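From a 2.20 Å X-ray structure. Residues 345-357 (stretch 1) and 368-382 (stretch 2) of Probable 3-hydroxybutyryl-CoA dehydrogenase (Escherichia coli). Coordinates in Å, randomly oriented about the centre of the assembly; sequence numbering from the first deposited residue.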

# COMPACT_ATOMS: atom_id res chain seq x y z
N ASP C 345 6.15 -23.08 -21.91
CA ASP C 345 5.56 -21.76 -22.03
C ASP C 345 5.62 -21.42 -23.50
O ASP C 345 6.67 -21.04 -24.02
CB ASP C 345 6.45 -20.80 -21.25
CG ASP C 345 5.90 -19.40 -21.17
OD1 ASP C 345 6.72 -18.46 -21.09
OD2 ASP C 345 4.67 -19.24 -21.16
N LYS C 346 4.49 -21.56 -24.19
CA LYS C 346 4.48 -21.35 -25.65
C LYS C 346 3.22 -20.70 -26.15
O LYS C 346 2.14 -20.90 -25.57
CB LYS C 346 4.71 -22.67 -26.40
CG LYS C 346 3.63 -23.73 -26.20
CD LYS C 346 3.57 -24.73 -27.36
CE LYS C 346 2.67 -25.93 -27.01
NZ LYS C 346 2.45 -26.87 -28.16
N MET C 347 3.35 -19.90 -27.21
CA MET C 347 2.19 -19.51 -28.03
C MET C 347 2.40 -19.94 -29.48
O MET C 347 2.64 -21.11 -29.72
CB MET C 347 1.82 -18.03 -27.86
CG MET C 347 1.17 -17.75 -26.49
SD MET C 347 0.65 -16.04 -26.22
CE MET C 347 -0.01 -16.19 -24.58
N ALA C 348 2.32 -19.02 -30.45
CA ALA C 348 2.39 -19.41 -31.87
C ALA C 348 3.80 -19.37 -32.44
O ALA C 348 4.15 -20.18 -33.31
CB ALA C 348 1.45 -18.56 -32.71
N GLY C 349 4.61 -18.45 -31.93
CA GLY C 349 5.99 -18.26 -32.40
C GLY C 349 6.90 -19.45 -32.17
O GLY C 349 6.57 -20.38 -31.43
N LYS C 350 8.05 -19.44 -32.83
CA LYS C 350 8.97 -20.57 -32.78
C LYS C 350 9.74 -20.66 -31.47
O LYS C 350 10.11 -21.74 -31.04
CB LYS C 350 9.92 -20.54 -33.98
CG LYS C 350 9.30 -21.15 -35.23
CD LYS C 350 9.47 -20.24 -36.44
CE LYS C 350 8.46 -20.59 -37.52
NZ LYS C 350 8.33 -19.51 -38.54
N VAL C 351 9.96 -19.52 -30.83
CA VAL C 351 10.67 -19.52 -29.56
C VAL C 351 9.75 -19.99 -28.44
O VAL C 351 8.63 -19.51 -28.28
CB VAL C 351 11.34 -18.17 -29.28
CG1 VAL C 351 11.70 -18.02 -27.81
CG2 VAL C 351 12.59 -18.05 -30.15
N VAL C 352 10.24 -20.98 -27.70
CA VAL C 352 9.50 -21.67 -26.65
C VAL C 352 10.40 -21.71 -25.40
O VAL C 352 11.60 -22.03 -25.51
CB VAL C 352 9.17 -23.09 -27.16
CG1 VAL C 352 9.11 -24.10 -26.06
CG2 VAL C 352 7.88 -23.09 -27.96
N THR C 353 9.88 -21.37 -24.21
CA THR C 353 10.66 -21.63 -22.99
C THR C 353 10.17 -22.85 -22.21
O THR C 353 8.99 -23.21 -22.27
CB THR C 353 10.90 -20.38 -22.05
OG1 THR C 353 9.71 -20.04 -21.33
CG2 THR C 353 11.39 -19.18 -22.82
N ILE C 354 11.10 -23.51 -21.52
CA ILE C 354 10.80 -24.73 -20.77
C ILE C 354 11.51 -24.73 -19.43
O ILE C 354 12.49 -24.01 -19.24
CB ILE C 354 11.18 -26.05 -21.54
CG1 ILE C 354 12.71 -26.24 -21.60
CG2 ILE C 354 10.55 -26.11 -22.94
CD1 ILE C 354 13.15 -27.67 -21.74
N ALA C 355 10.99 -25.50 -18.48
CA ALA C 355 11.67 -25.70 -17.22
C ALA C 355 11.47 -27.13 -16.83
O ALA C 355 10.36 -27.66 -16.95
CB ALA C 355 11.13 -24.76 -16.12
N ALA C 356 12.56 -27.75 -16.40
CA ALA C 356 12.54 -29.13 -15.93
C ALA C 356 12.42 -29.10 -14.42
O ALA C 356 13.01 -28.24 -13.77
CB ALA C 356 13.82 -29.82 -16.31
N ALA C 357 11.65 -30.03 -13.86
CA ALA C 357 11.68 -30.23 -12.42
C ALA C 357 13.09 -30.69 -12.03
O ALA C 357 13.69 -31.51 -12.72
CB ALA C 357 10.66 -31.26 -12.03
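Stretch 2 (368-382) AIYYLQQQGKTVLQI

Two lysine ammonium groups lie unusually close at one end of this contact: NZ of Lys346 is 3.9 Å from NZ of Lys377, a pairing of like charges with no compensating acid between the two stretches. The rest of the interface is orthodox, a helix followed by a strand, with the strand lying beside stretch 1.

Stretch 2 begins as the last part of a helix, residues 368-373, whose axis runs nearly antiparallel to strand 351-356 (169°) and approaches it no closer than 11.0 Å, a spacing that leaves room for a layer of side chains. A type I turn from Gln373 to Gly376 then reverses the chain. Gly376 suits its position because its phi/psi of 98/-8° would jam a CB against the preceding carbonyl oxygen.

After the turn, a strand that begins at Thr378 runs parallel to 351-356, the axes 4.7 Å apart at closest and crossing at -39°, a marked twist. Val351 pairs with Thr378, Val352 with Val379, Thr353 with Leu380 and Ile354 with Gln381. As in any parallel pair, the hydrogen bonds fan out from alternate residues. Thr378 N donates to Lys350 O (3.0 Å), Val352 N to Thr378 O (3.0 Å), Leu380 N to Val352 O (2.9 Å), Ile354 N to Leu380 O (3.0 Å) and Ile382 N to Ile354 O (3.0 Å). The Leu380 carbonyl also receives a CA-H...O contact, with Thr353 CA 3.2 Å from Leu380 O.

The face bearing Val352, Ile354, Val379 and Gln381 meets the helix. Ile354, the residue of stretch 1 most covered by stretch 2, has branches long enough to reach several neighbours: its CD1 is 3.7 Å from Ile369 CG1, its CG2 is 3.7 Å from Leu372 CD1, and its CG1 is 3.8 Å from Val379 CG1. Beta-branched Val352 and Val379 suit the extended backbone; Val352 CG2 also packs on the aliphatic part of Lys377, 3.8 Å from its CG, so that lysine contributes hydrocarbon as well as charge.

On the other face, Val351 CG1 touches Leu380 CD1 at 3.8 Å, and Thr353 OG1 lies 3.6 Å from Ile382 CD1. At the far end, small Ala356 has its CB 4.1 Å from Gln381 NE2. Here a water joins the stretches, accepting from Ala356 N (3.1 Å from the water oxygen) and Gln381 NE2 (3.0 Å) and donating to Ile382 O (2.8 Å), so the exposed, polar Gln381 takes part in the bridge.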

# COMPACT_ATOMS: atom_id res chain seq x y z
N ALA C 368 11.94 -34.68 -23.90
CA ALA C 368 11.02 -33.56 -24.12
C ALA C 368 11.63 -32.48 -25.01
O ALA C 368 10.94 -31.93 -25.86
CB ALA C 368 10.58 -32.96 -22.79
N ILE C 369 12.93 -32.20 -24.83
CA ILE C 369 13.63 -31.21 -25.65
C ILE C 369 13.67 -31.68 -27.11
O ILE C 369 13.41 -30.89 -28.03
CB ILE C 369 15.06 -30.89 -25.13
CG1 ILE C 369 15.00 -30.23 -23.75
CG2 ILE C 369 15.84 -29.99 -26.11
CD1 ILE C 369 16.35 -30.05 -23.05
N TYR C 370 13.98 -32.97 -27.30
CA TYR C 370 14.03 -33.58 -28.63
C TYR C 370 12.69 -33.44 -29.34
O TYR C 370 12.63 -32.93 -30.45
CB TYR C 370 14.45 -35.07 -28.56
CG TYR C 370 14.41 -35.77 -29.92
CD1 TYR C 370 15.48 -35.67 -30.83
CD2 TYR C 370 13.30 -36.53 -30.31
CE1 TYR C 370 15.43 -36.29 -32.08
CE2 TYR C 370 13.24 -37.15 -31.56
CZ TYR C 370 14.31 -37.03 -32.44
OH TYR C 370 14.24 -37.65 -33.67
N TYR C 371 11.62 -33.90 -28.68
CA TYR C 371 10.27 -33.82 -29.22
C TYR C 371 9.91 -32.43 -29.74
O TYR C 371 9.33 -32.30 -30.82
CB TYR C 371 9.24 -34.26 -28.17
CG TYR C 371 7.81 -34.01 -28.60
CD1 TYR C 371 7.06 -32.98 -28.01
CD2 TYR C 371 7.22 -34.78 -29.60
CE1 TYR C 371 5.75 -32.74 -28.41
CE2 TYR C 371 5.91 -34.54 -30.01
CZ TYR C 371 5.18 -33.52 -29.41
OH TYR C 371 3.89 -33.30 -29.82
N LEU C 372 10.28 -31.41 -28.97
CA LEU C 372 9.96 -30.03 -29.30
C LEU C 372 10.73 -29.54 -30.51
O LEU C 372 10.16 -28.89 -31.39
CB LEU C 372 10.21 -29.12 -28.09
CG LEU C 372 9.23 -29.27 -26.92
CD1 LEU C 372 9.73 -28.51 -25.70
CD2 LEU C 372 7.84 -28.82 -27.33
N GLN C 373 12.03 -29.86 -30.54
CA GLN C 373 12.94 -29.46 -31.62
C GLN C 373 12.49 -30.03 -32.96
O GLN C 373 12.60 -29.37 -33.99
CB GLN C 373 14.36 -29.91 -31.31
CG GLN C 373 15.11 -29.05 -30.31
CD GLN C 373 16.43 -29.66 -29.87
OE1 GLN C 373 16.63 -30.88 -29.98
NE2 GLN C 373 17.33 -28.84 -29.37
N GLN C 374 11.97 -31.25 -32.92
CA GLN C 374 11.48 -31.93 -34.11
C GLN C 374 10.16 -31.34 -34.63
O GLN C 374 9.62 -31.79 -35.65
CB GLN C 374 11.35 -33.44 -33.84
CG GLN C 374 11.75 -34.33 -35.02
CD GLN C 374 13.20 -34.14 -35.47
OE1 GLN C 374 14.12 -34.06 -34.65
NE2 GLN C 374 13.40 -34.06 -36.79
N GLN C 375 9.64 -30.33 -33.92
CA GLN C 375 8.43 -29.62 -34.32
C GLN C 375 8.71 -28.20 -34.78
O GLN C 375 7.78 -27.41 -34.98
CB GLN C 375 7.39 -29.62 -33.19
CG GLN C 375 6.96 -31.01 -32.75
CD GLN C 375 5.62 -31.00 -32.05
OE1 GLN C 375 5.37 -30.18 -31.16
NE2 GLN C 375 4.75 -31.93 -32.45
N GLY C 376 9.98 -27.87 -34.94
CA GLY C 376 10.38 -26.57 -35.49
C GLY C 376 10.76 -25.53 -34.44
O GLY C 376 11.27 -24.46 -34.76
N LYS C 377 10.53 -25.87 -33.18
CA LYS C 377 10.68 -24.89 -32.12
C LYS C 377 12.12 -24.73 -31.65
O LYS C 377 12.89 -25.70 -31.65
CB LYS C 377 9.73 -25.21 -30.96
CG LYS C 377 8.30 -24.77 -31.29
CD LYS C 377 7.26 -25.75 -30.79
CE LYS C 377 5.92 -25.47 -31.47
NZ LYS C 377 4.92 -26.54 -31.21
N THR C 378 12.47 -23.49 -31.31
CA THR C 378 13.71 -23.18 -30.60
C THR C 378 13.43 -23.27 -29.10
O THR C 378 12.63 -22.49 -28.57
CB THR C 378 14.23 -21.76 -30.91
OG1 THR C 378 14.29 -21.56 -32.33
CG2 THR C 378 15.60 -21.55 -30.29
N VAL C 379 14.08 -24.21 -28.44
CA VAL C 379 13.88 -24.47 -27.01
C VAL C 379 14.88 -23.70 -26.15
O VAL C 379 16.08 -23.95 -26.22
CB VAL C 379 14.02 -25.97 -26.70
CG1 VAL C 379 13.71 -26.25 -25.23
CG2 VAL C 379 13.11 -26.79 -27.59
N LEU C 380 14.38 -22.76 -25.34
CA LEU C 380 15.21 -22.05 -24.35
C LEU C 380 14.89 -22.54 -22.95
O LEU C 380 13.73 -22.60 -22.57
CB LEU C 380 14.99 -20.55 -24.42
CG LEU C 380 15.40 -19.80 -25.68
CD1 LEU C 380 14.82 -18.42 -25.66
CD2 LEU C 380 16.91 -19.73 -25.81
N GLN C 381 15.92 -22.87 -22.17
CA GLN C 381 15.69 -23.39 -20.83
C GLN C 381 15.89 -22.32 -19.76
O GLN C 381 16.92 -21.65 -19.73
CB GLN C 381 16.59 -24.60 -20.54
CG GLN C 381 16.14 -25.41 -19.35
CD GLN C 381 16.88 -26.73 -19.18
OE1 GLN C 381 17.68 -27.13 -20.02
NE2 GLN C 381 16.58 -27.42 -18.08
N ILE C 382 14.89 -22.17 -18.88
CA ILE C 382 14.93 -21.15 -17.82
C ILE C 382 14.65 -21.77 -16.45
O ILE C 382 14.46 -22.98 -16.35
CB ILE C 382 13.94 -19.99 -18.12
CG1 ILE C 382 12.49 -20.48 -18.09
CG2 ILE C 382 14.25 -19.34 -19.48
CD1 ILE C 382 11.45 -19.35 -18.31
O HOH W 1 14.93 -25.74 -16.25